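Local coordinates for protein WbmS, polysaccharide deacetylase involved in O-antigen biosynthesis (Bordetella bronchiseptica, PDB 3HFT) that probably acts as a zinc-dependent polysaccharide deacetylase, removing acetyl groups from sugars during O-antigen biosynthesis, at residues Phe21-Asp26 with Gly64-Trp69; Pro174-Asp179 with Asn203-His208. All blocks are in the same frame, centred on the assembly; numbering follows the deposited sequence.

Contact 1: residues Phe21-Asp26 with Gly64-Trp69. With EDO (1,2-ethanediol), chain H.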
ATOM      1  N   PHE A  21       4.043   9.206  23.130  1.00 34.05           N
ATOM      2  CA  PHE A  21       4.904   9.181  21.960  1.00 33.47           C
ATOM      3  C   PHE A  21       5.830   7.974  22.010  1.00 36.76           C
ATOM      4  O   PHE A  21       6.466   7.695  23.046  1.00 35.86           O
ATOM      5  CB  PHE A  21       5.727  10.455  21.857  1.00 35.89           C
ATOM      6  CG  PHE A  21       4.914  11.690  21.568  1.00 34.42           C
ATOM      7  CD1 PHE A  21       4.561  12.022  20.271  1.00 34.25           C
ATOM      8  CD2 PHE A  21       4.505  12.530  22.594  1.00 41.35           C
ATOM      9  CE1 PHE A  21       3.826  13.162  20.003  1.00 34.79           C
ATOM     10  CE2 PHE A  21       3.770  13.683  22.327  1.00 36.28           C
ATOM     11  CZ  PHE A  21       3.431  14.005  21.028  1.00 35.33           C
ATOM     12  N   ALA A  22       5.934   7.277  20.890  1.00 31.40           N
ATOM     13  CA  ALA A  22       6.743   6.084  20.833  1.00 31.22           C
ATOM     14  C   ALA A  22       7.546   6.010  19.532  1.00 32.69           C
ATOM     15  O   ALA A  22       7.373   6.825  18.626  1.00 33.58           O
ATOM     16  CB  ALA A  22       5.834   4.860  20.993  1.00 34.29           C
ATOM     17  N   ARG A  23       8.474   5.055  19.499  1.00 33.39           N
ATOM     18  CA  ARG A  23       9.245   4.728  18.320  1.00 31.13           C
ATOM     19  C   ARG A  23       8.558   3.601  17.551  1.00 32.51           C
ATOM     20  O   ARG A  23       7.873   2.769  18.139  1.00 32.15           O
ATOM     21  CB  ARG A  23      10.624   4.255  18.750  1.00 32.60           C
ATOM     22  CG  ARG A  23      11.355   5.293  19.575  1.00 36.10           C
ATOM     23  CD  ARG A  23      12.578   4.691  20.185  1.00 41.84           C
ATOM     24  NE  ARG A  23      12.228   3.631  21.102  1.00 46.76           N
ATOM     25  CZ  ARG A  23      12.477   3.617  22.402  1.00 51.01           C
ATOM     26  NH1 ARG A  23      13.116   4.607  23.003  1.00 55.40           N
ATOM     27  NH2 ARG A  23      12.099   2.573  23.104  1.00 48.30           N
ATOM     28  N   ILE A  24       8.746   3.546  16.240  1.00 33.46           N
ATOM     29  CA  ILE A  24       8.139   2.447  15.472  1.00 31.84           C
ATOM     30  C   ILE A  24       8.546   1.075  16.040  1.00 32.84           C
ATOM     31  O   ILE A  24       7.697   0.188  16.172  1.00 33.04           O
ATOM     32  CB  ILE A  24       8.458   2.571  13.936  1.00 33.37           C
ATOM     33  CG1 ILE A  24       7.815   3.842  13.335  1.00 35.34           C
ATOM     34  CG2 ILE A  24       8.061   1.296  13.160  1.00 34.44           C
ATOM     35  CD1 ILE A  24       6.264   3.782  13.133  1.00 31.61           C
ATOM     36  N   SER A  25       9.813   0.890  16.435  1.00 31.21           N
ATOM     37  CA  SER A  25      10.230  -0.418  16.960  1.00 33.28           C
ATOM     38  C   SER A  25       9.653  -0.754  18.331  1.00 34.18           C
ATOM     39  O   SER A  25       9.885  -1.861  18.846  1.00 35.87           O
ATOM     40  CB  SER A  25      11.749  -0.500  17.034  1.00 33.44           C
ATOM     41  OG  SER A  25      12.256   0.608  17.744  1.00 37.03           O
ATOM     42  N   ASP A  26       8.881   0.154  18.922  1.00 34.30           N
ATOM     43  CA  ASP A  26       8.201  -0.144  20.186  1.00 33.79           C
ATOM     44  C   ASP A  26       6.912  -0.937  19.936  1.00 34.10           C
ATOM     45  O   ASP A  26       6.345  -1.482  20.869  1.00 34.58           O
ATOM     46  CB  ASP A  26       7.865   1.137  20.956  1.00 32.14           C
ATOM     47  CG  ASP A  26       9.085   1.880  21.454  1.00 33.05           C
ATOM     48  OD1 ASP A  26      10.063   1.247  21.877  1.00 32.40           O
ATOM     49  OD2 ASP A  26       9.049   3.128  21.469  1.00 31.92           O
ATOM     50  N   GLY A  64      11.447  16.538  24.179  1.00 37.25           N
ATOM     51  CA  GLY A  64      11.836  15.372  24.946  1.00 35.49           C
ATOM     52  C   GLY A  64      11.043  14.114  24.662  1.00 36.62           C
ATOM     53  O   GLY A  64      10.895  13.280  25.547  1.00 34.09           O
ATOM     54  N   VAL A  65      10.545  13.970  23.434  1.00 36.27           N
ATOM     55  CA  VAL A  65       9.721  12.811  23.036  1.00 35.49           C
ATOM     56  C   VAL A  65      10.479  11.854  22.093  1.00 35.32           C
ATOM     57  O   VAL A  65      11.513  12.216  21.500  1.00 34.89           O
ATOM     58  CB  VAL A  65       8.403  13.287  22.316  1.00 34.72           C
ATOM     59  CG1 VAL A  65       7.647  14.292  23.181  1.00 36.56           C
ATOM     60  CG2 VAL A  65       8.694  13.940  20.931  1.00 35.56           C
ATOM     61  N   CYS A  66       9.953  10.639  21.977  1.00 33.66           N
ATOM     62  CA  CYS A  66      10.436   9.633  21.030  1.00 34.38           C
ATOM     63  C   CYS A  66      10.120  10.042  19.600  1.00 34.55           C
ATOM     64  O   CYS A  66       9.175  10.787  19.350  1.00 33.91           O
ATOM     65  CB  CYS A  66       9.740   8.284  21.265  1.00 35.63           C
ATOM     66  SG  CYS A  66      10.290   7.408  22.722  1.00 39.32           S
ATOM     67  N   ALA A  67      10.902   9.523  18.656  1.00 33.14           N
ATOM     68  CA  ALA A  67      10.651   9.752  17.249  1.00 32.63           C
ATOM     69  C   ALA A  67      11.463   8.759  16.417  1.00 35.90           C
ATOM     70  O   ALA A  67      12.446   8.194  16.896  1.00 31.56           O
ATOM     71  CB  ALA A  67      10.955  11.223  16.853  1.00 32.10           C
ATOM     72  N   THR A  68      11.015   8.512  15.193  1.00 33.57           N
ATOM     73  CA  THR A  68      11.709   7.609  14.279  1.00 33.64           C
ATOM     74  C   THR A  68      12.102   8.411  13.037  1.00 33.18           C
ATOM     75  O   THR A  68      11.307   9.187  12.536  1.00 33.80           O
ATOM     76  CB  THR A  68      10.816   6.457  13.895  1.00 33.27           C
ATOM     77  OG1 THR A  68      10.323   5.838  15.091  1.00 34.25           O
ATOM     78  CG2 THR A  68      11.582   5.449  13.046  1.00 35.26           C
ATOM     79  N   TRP A  69      13.322   8.199  12.542  1.00 33.09           N
ATOM     80  CA  TRP A  69      13.904   9.042  11.476  1.00 32.37           C
ATOM     81  C   TRP A  69      14.319   8.147  10.347  1.00 33.58           C
ATOM     82  O   TRP A  69      15.112   7.216  10.562  1.00 34.16           O
ATOM     83  CB  TRP A  69      15.151   9.798  12.011  1.00 30.54           C
ATOM     84  CG  TRP A  69      14.837  10.655  13.219  1.00 30.91           C
ATOM     85  CD1 TRP A  69      14.638  10.216  14.484  1.00 30.49           C
ATOM     86  CD2 TRP A  69      14.606  12.070  13.250  1.00 29.93           C
ATOM     87  NE1 TRP A  69      14.360  11.256  15.316  1.00 32.57           N
ATOM     88  CE2 TRP A  69      14.321  12.411  14.584  1.00 32.15           C
ATOM     89  CE3 TRP A  69      14.679  13.085  12.296  1.00 30.76           C
ATOM     90  CZ2 TRP A  69      14.030  13.715  14.980  1.00 31.71           C
ATOM     91  CZ3 TRP A  69      14.390  14.392  12.685  1.00 30.26           C
ATOM     92  CH2 TRP A  69      14.090  14.694  14.029  1.00 35.73           C
TER
HETATM   93  C1  EDO H 263       5.520  10.911  25.407  1.00 44.98           C
HETATM   94  O1  EDO H 263       6.167   9.680  25.700  1.00 59.28           O
HETATM   95  C2  EDO H 263       5.120  11.743  26.615  1.00 59.02           C
HETATM   96  O2  EDO H 263       3.721  12.092  26.470  1.00 61.69           O
HETATM   97  O   HOH W   1       8.372   9.731  24.253  1.00 39.65           O
HETATM   98  O   HOH W   2       8.070   7.135  15.953  1.00 27.97           O
HETATM   99  O   HOH W   3       6.836   9.586  18.482  1.00 31.76           O
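The N-terminal loop 21-26 runs beside the start of strand 67-71, with T68 meeting the backbone of I24. I24 N donates to T68 OG1 over 3.0 Å, and the bond is nearly straight at 171°. T68 OG1 lies anti to its own carbonyl carbon (chi1 -53°), which turns it to the loop. It also donates to a water, 2.7 Å away, that in turn donates to A22 O. A second water joins A22 O to C66 O, and a third takes the N-H of C66 and donates to F21 O. The backbones are linked through water; T68 OG1 takes the one direct hydrogen bond.

F21 and V65 form the apolar end. V65 CG1 comes to 3.6 Å from F21 CD2, and V65 CG2 sits over one ring face. L252 and L253 of helix 245-256 also pack on F21. C66 CB lies 3.6 Å from A22 C, beside R23 CG. The chain of R23 bends back to its own loop, where NH2 forms a salt bridge with D26 OD1 at 2.7 Å. D26 OD2 takes the N-H of R23 at 2.8 Å. Direct apolar packing and water-bridged polar links thus lay this loop along a parallel-sheet strand.

Contact 2: residues Pro174-Asp179 with Asn203-His208. With EDO (1,2-ethanediol), chain F.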
ATOM      1  N   PRO A 174       0.551   1.114   9.217  1.00 31.76           N
ATOM      2  CA  PRO A 174      -0.026   2.129   8.343  1.00 32.10           C
ATOM      3  C   PRO A 174       0.050   3.506   9.000  1.00 33.77           C
ATOM      4  O   PRO A 174      -0.022   3.598  10.222  1.00 33.55           O
ATOM      5  CB  PRO A 174      -1.479   1.696   8.245  1.00 32.25           C
ATOM      6  CG  PRO A 174      -1.768   1.132   9.595  1.00 33.49           C
ATOM      7  CD  PRO A 174      -0.490   0.391   9.958  1.00 34.62           C
ATOM      8  N   TYR A 175       0.157   4.561   8.194  1.00 33.35           N
ATOM      9  CA  TYR A 175       0.214   5.910   8.730  1.00 31.67           C
ATOM     10  C   TYR A 175      -0.852   6.773   8.123  1.00 33.83           C
ATOM     11  O   TYR A 175      -1.379   6.466   7.047  1.00 32.95           O
ATOM     12  CB  TYR A 175       1.601   6.528   8.611  1.00 31.51           C
ATOM     13  CG  TYR A 175       2.124   6.957   7.263  1.00 34.11           C
ATOM     14  CD1 TYR A 175       2.657   6.037   6.363  1.00 33.65           C
ATOM     15  CD2 TYR A 175       2.201   8.281   6.947  1.00 33.60           C
ATOM     16  CE1 TYR A 175       3.207   6.439   5.165  1.00 31.52           C
ATOM     17  CE2 TYR A 175       2.780   8.706   5.758  1.00 33.63           C
ATOM     18  CZ  TYR A 175       3.282   7.781   4.872  1.00 35.66           C
ATOM     19  OH  TYR A 175       3.899   8.198   3.709  1.00 34.67           O
ATOM     20  N   LEU A 176      -1.261   7.783   8.892  1.00 31.89           N
ATOM     21  CA  LEU A 176      -2.513   8.474   8.602  1.00 31.27           C
ATOM     22  C   LEU A 176      -2.454   9.989   8.312  1.00 31.22           C
ATOM     23  O   LEU A 176      -3.465  10.606   7.971  1.00 32.78           O
ATOM     24  CB  LEU A 176      -3.504   8.195   9.754  1.00 32.64           C
ATOM     25  CG  LEU A 176      -3.145   8.468  11.232  1.00 32.76           C
ATOM     26  CD1 LEU A 176      -2.651   9.908  11.498  1.00 30.94           C
ATOM     27  CD2 LEU A 176      -4.334   8.090  12.154  1.00 33.09           C
ATOM     28  N   TRP A 177      -1.269  10.566   8.418  1.00 33.69           N
ATOM     29  CA  TRP A 177      -1.069  11.996   8.194  1.00 32.81           C
ATOM     30  C   TRP A 177       0.359  12.250   7.733  1.00 33.55           C
ATOM     31  O   TRP A 177       1.311  11.592   8.207  1.00 32.64           O
ATOM     32  CB  TRP A 177      -1.377  12.778   9.475  1.00 33.78           C
ATOM     33  CG  TRP A 177      -1.508  14.291   9.263  1.00 32.63           C
ATOM     34  CD1 TRP A 177      -2.672  15.002   9.182  1.00 32.87           C
ATOM     35  CD2 TRP A 177      -0.448  15.261   9.241  1.00 32.01           C
ATOM     36  NE1 TRP A 177      -2.403  16.344   9.031  1.00 33.22           N
ATOM     37  CE2 TRP A 177      -1.047  16.530   9.066  1.00 30.58           C
ATOM     38  CE3 TRP A 177       0.948  15.176   9.263  1.00 34.30           C
ATOM     39  CZ2 TRP A 177      -0.294  17.720   8.959  1.00 37.02           C
ATOM     40  CZ3 TRP A 177       1.694  16.354   9.168  1.00 35.44           C
ATOM     41  CH2 TRP A 177       1.068  17.601   8.999  1.00 33.64           C
ATOM     42  N   GLU A 178       0.505  13.174   6.777  1.00 32.98           N
ATOM     43  CA  GLU A 178       1.811  13.564   6.231  1.00 32.57           C
ATOM     44  C   GLU A 178       1.700  15.032   5.817  1.00 31.55           C
ATOM     45  O   GLU A 178       0.649  15.485   5.303  1.00 34.07           O
ATOM     46  CB  GLU A 178       2.228  12.657   5.075  1.00 34.73           C
ATOM     47  CG  GLU A 178       3.541  13.024   4.387  1.00 35.07           C
ATOM     48  CD  GLU A 178       3.928  12.052   3.300  1.00 37.97           C
ATOM     49  OE1 GLU A 178       3.632  10.834   3.448  1.00 39.23           O
ATOM     50  OE2 GLU A 178       4.526  12.503   2.291  1.00 38.80           O
ATOM     51  N   ASP A 179       2.766  15.773   6.056  1.00 33.56           N
ATOM     52  CA  ASP A 179       2.751  17.226   5.813  1.00 36.80           C
ATOM     53  C   ASP A 179       2.475  17.618   4.382  1.00 33.85           C
ATOM     54  O   ASP A 179       1.568  18.448   4.129  1.00 36.02           O
ATOM     55  CB  ASP A 179       3.966  17.984   6.433  1.00 37.21           C
ATOM     56  CG  ASP A 179       5.333  17.408   6.054  1.00 34.03           C
ATOM     57  OD1 ASP A 179       5.426  16.604   5.122  1.00 36.51           O
ATOM     58  OD2 ASP A 179       6.336  17.786   6.711  1.00 33.65           O
ATOM     59  N   ASN A 203      -1.488   5.831  15.597  1.00 30.10           N
ATOM     60  CA  ASN A 203      -1.381   7.171  15.009  1.00 32.89           C
ATOM     61  C   ASN A 203       0.035   7.514  14.559  1.00 33.63           C
ATOM     62  O   ASN A 203       0.863   7.978  15.367  1.00 34.88           O
ATOM     63  CB  ASN A 203      -1.824   8.203  16.049  1.00 32.57           C
ATOM     64  CG  ASN A 203      -3.240   7.975  16.534  1.00 34.03           C
ATOM     65  OD1 ASN A 203      -4.198   8.508  15.937  1.00 34.31           O
ATOM     66  ND2 ASN A 203      -3.391   7.263  17.665  1.00 28.73           N
ATOM     67  N   VAL A 204       0.349   7.225  13.302  1.00 31.59           N
ATOM     68  CA  VAL A 204       1.672   7.485  12.760  1.00 31.24           C
ATOM     69  C   VAL A 204       1.564   8.713  11.849  1.00 33.91           C
ATOM     70  O   VAL A 204       0.673   8.789  10.973  1.00 31.76           O
ATOM     71  CB  VAL A 204       2.247   6.257  12.004  1.00 31.77           C
ATOM     72  CG1 VAL A 204       3.694   6.530  11.566  1.00 33.10           C
ATOM     73  CG2 VAL A 204       2.147   4.975  12.842  1.00 28.93           C
ATOM     74  N   LEU A 205       2.436   9.696  12.093  1.00 30.24           N
ATOM     75  CA  LEU A 205       2.469  10.914  11.282  1.00 33.81           C
ATOM     76  C   LEU A 205       3.842  11.011  10.648  1.00 34.53           C
ATOM     77  O   LEU A 205       4.840  10.590  11.254  1.00 36.18           O
ATOM     78  CB  LEU A 205       2.177  12.160  12.131  1.00 32.85           C
ATOM     79  CG  LEU A 205       0.794  12.264  12.782  1.00 35.57           C
ATOM     80  CD1 LEU A 205       0.778  11.607  14.186  1.00 31.40           C
ATOM     81  CD2 LEU A 205       0.348  13.701  12.924  1.00 35.27           C
ATOM     82  N   ASP A 206       3.893  11.548   9.431  1.00 32.57           N
ATOM     83  CA  ASP A 206       5.128  11.704   8.683  1.00 32.16           C
ATOM     84  C   ASP A 206       5.395  13.181   8.373  1.00 33.24           C
ATOM     85  O   ASP A 206       4.592  13.841   7.691  1.00 33.87           O
ATOM     86  CB  ASP A 206       5.026  10.930   7.382  1.00 30.88           C
ATOM     87  CG  ASP A 206       6.315  10.929   6.562  1.00 38.46           C
ATOM     88  OD1 ASP A 206       7.376  11.363   7.068  1.00 36.79           O
ATOM     89  OD2 ASP A 206       6.238  10.410   5.411  1.00 38.58           O
ATOM     90  N   PHE A 207       6.533  13.677   8.862  1.00 32.07           N
ATOM     91  CA  PHE A 207       6.987  15.056   8.594  1.00 34.40           C
ATOM     92  C   PHE A 207       8.311  15.055   7.829  1.00 33.54           C
ATOM     93  O   PHE A 207       9.122  14.165   7.996  1.00 34.75           O
ATOM     94  CB  PHE A 207       7.225  15.815   9.890  1.00 35.33           C
ATOM     95  CG  PHE A 207       5.977  16.116  10.685  1.00 32.30           C
ATOM     96  CD1 PHE A 207       5.485  15.213  11.604  1.00 32.85           C
ATOM     97  CD2 PHE A 207       5.329  17.343  10.540  1.00 33.12           C
ATOM     98  CE1 PHE A 207       4.342  15.532  12.365  1.00 32.59           C
ATOM     99  CE2 PHE A 207       4.190  17.650  11.272  1.00 35.37           C
ATOM    100  CZ  PHE A 207       3.694  16.734  12.177  1.00 33.47           C
ATOM    101  N   HIS A 208       8.521  16.085   7.030  1.00 33.44           N
ATOM    102  CA  HIS A 208       9.797  16.331   6.352  1.00 33.56           C
ATOM    103  C   HIS A 208      10.459  17.558   6.979  1.00 32.60           C
ATOM    104  O   HIS A 208       9.815  18.587   7.153  1.00 33.11           O
ATOM    105  CB  HIS A 208       9.591  16.575   4.860  1.00 33.49           C
ATOM    106  CG  HIS A 208       8.940  15.428   4.162  1.00 35.22           C
ATOM    107  ND1 HIS A 208       7.566  15.265   4.130  1.00 34.61           N
ATOM    108  CD2 HIS A 208       9.466  14.356   3.533  1.00 36.19           C
ATOM    109  CE1 HIS A 208       7.281  14.145   3.483  1.00 42.10           C
ATOM    110  NE2 HIS A 208       8.416  13.566   3.121  1.00 38.07           N
TER
HETATM  111  C1  EDO F 261       7.331   9.512   0.903  1.00 45.88           C
HETATM  112  O1  EDO F 261       8.216   9.929  -0.159  1.00 36.55           O
HETATM  113  C2  EDO F 261       7.308  10.621   1.955  1.00 48.48           C
HETATM  114  O2  EDO F 261       8.649  11.123   2.241  1.00 40.66           O
HETATM  115  O   HOH W   4      -1.387   5.508  11.735  1.00 23.44           O
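D179 grips H208 with both carboxylate oxygens. H208 ND1 donates to the syn lone pair of D179 OD1 at 2.7 Å, with the oxygen in the plane of the imidazole. H208 N donates to D179 OD2 at 2.8 Å, nearly straight at 175°. Carboxylate and ring are almost coplanar, 22° apart. The ND1 bond sets the turn of the ring, and the backbone N-H holds the second oxygen. H208 NE2 donates to a 1,2-ethanediol oxygen, O2, at 2.6 Å.

The backbones are joined by L176 N to V204 O, D206 N to W177 O and D179 N to D206 O. A water links P174 O to V204 N.

E178 and D206 lie side by side and point the same way. E178 OE1 and D206 OD2 are two acceptors 3.3 Å apart and are not hydrogen-bonded to each other. Y175 OH donates to E178 OE1 at 2.7 Å, and Y175 CE2 comes obliquely to D206 CB.

On the other face, W177 CB packs on L205 CD2. W177 CZ3 sits 3.5 Å from F207 CE2, over one face of the F207 ring and toward its rim. The two ring planes are 42° apart. F248 of helix 245-256 stacks on W177.

H208 also touches D46, a zinc ligand. The arrangement is a short, weakly bonded parallel pairing, centred on E178 with D206, in a beta-alpha-beta unit, with a His-carboxylate pair at its C-terminal end beside the metal site.

How the contacts relate
Contact 1 closes before contact 2 opens along the chain, and their centres are about 13 Å apart. Both reach the five-stranded parallel sheet. Strand 39-44 lies between strand 67-71 of contact 1 and strand 203-207 of contact 2, and strand 177-178 forms the edge beyond. The contacts touch where I24 CD1 meets V204 CG1 at 4.1 Å. Helix 245-256 packs on both, with L252 reaching F21 and L205. Contact 1 lays the N-terminal loop along strand 67-71, and the side chain of T68 is about 13 Å from the zinc ion. Contact 2 joins the last two strands and ends at H208, which touches D46, a zinc ligand with H92 and H127.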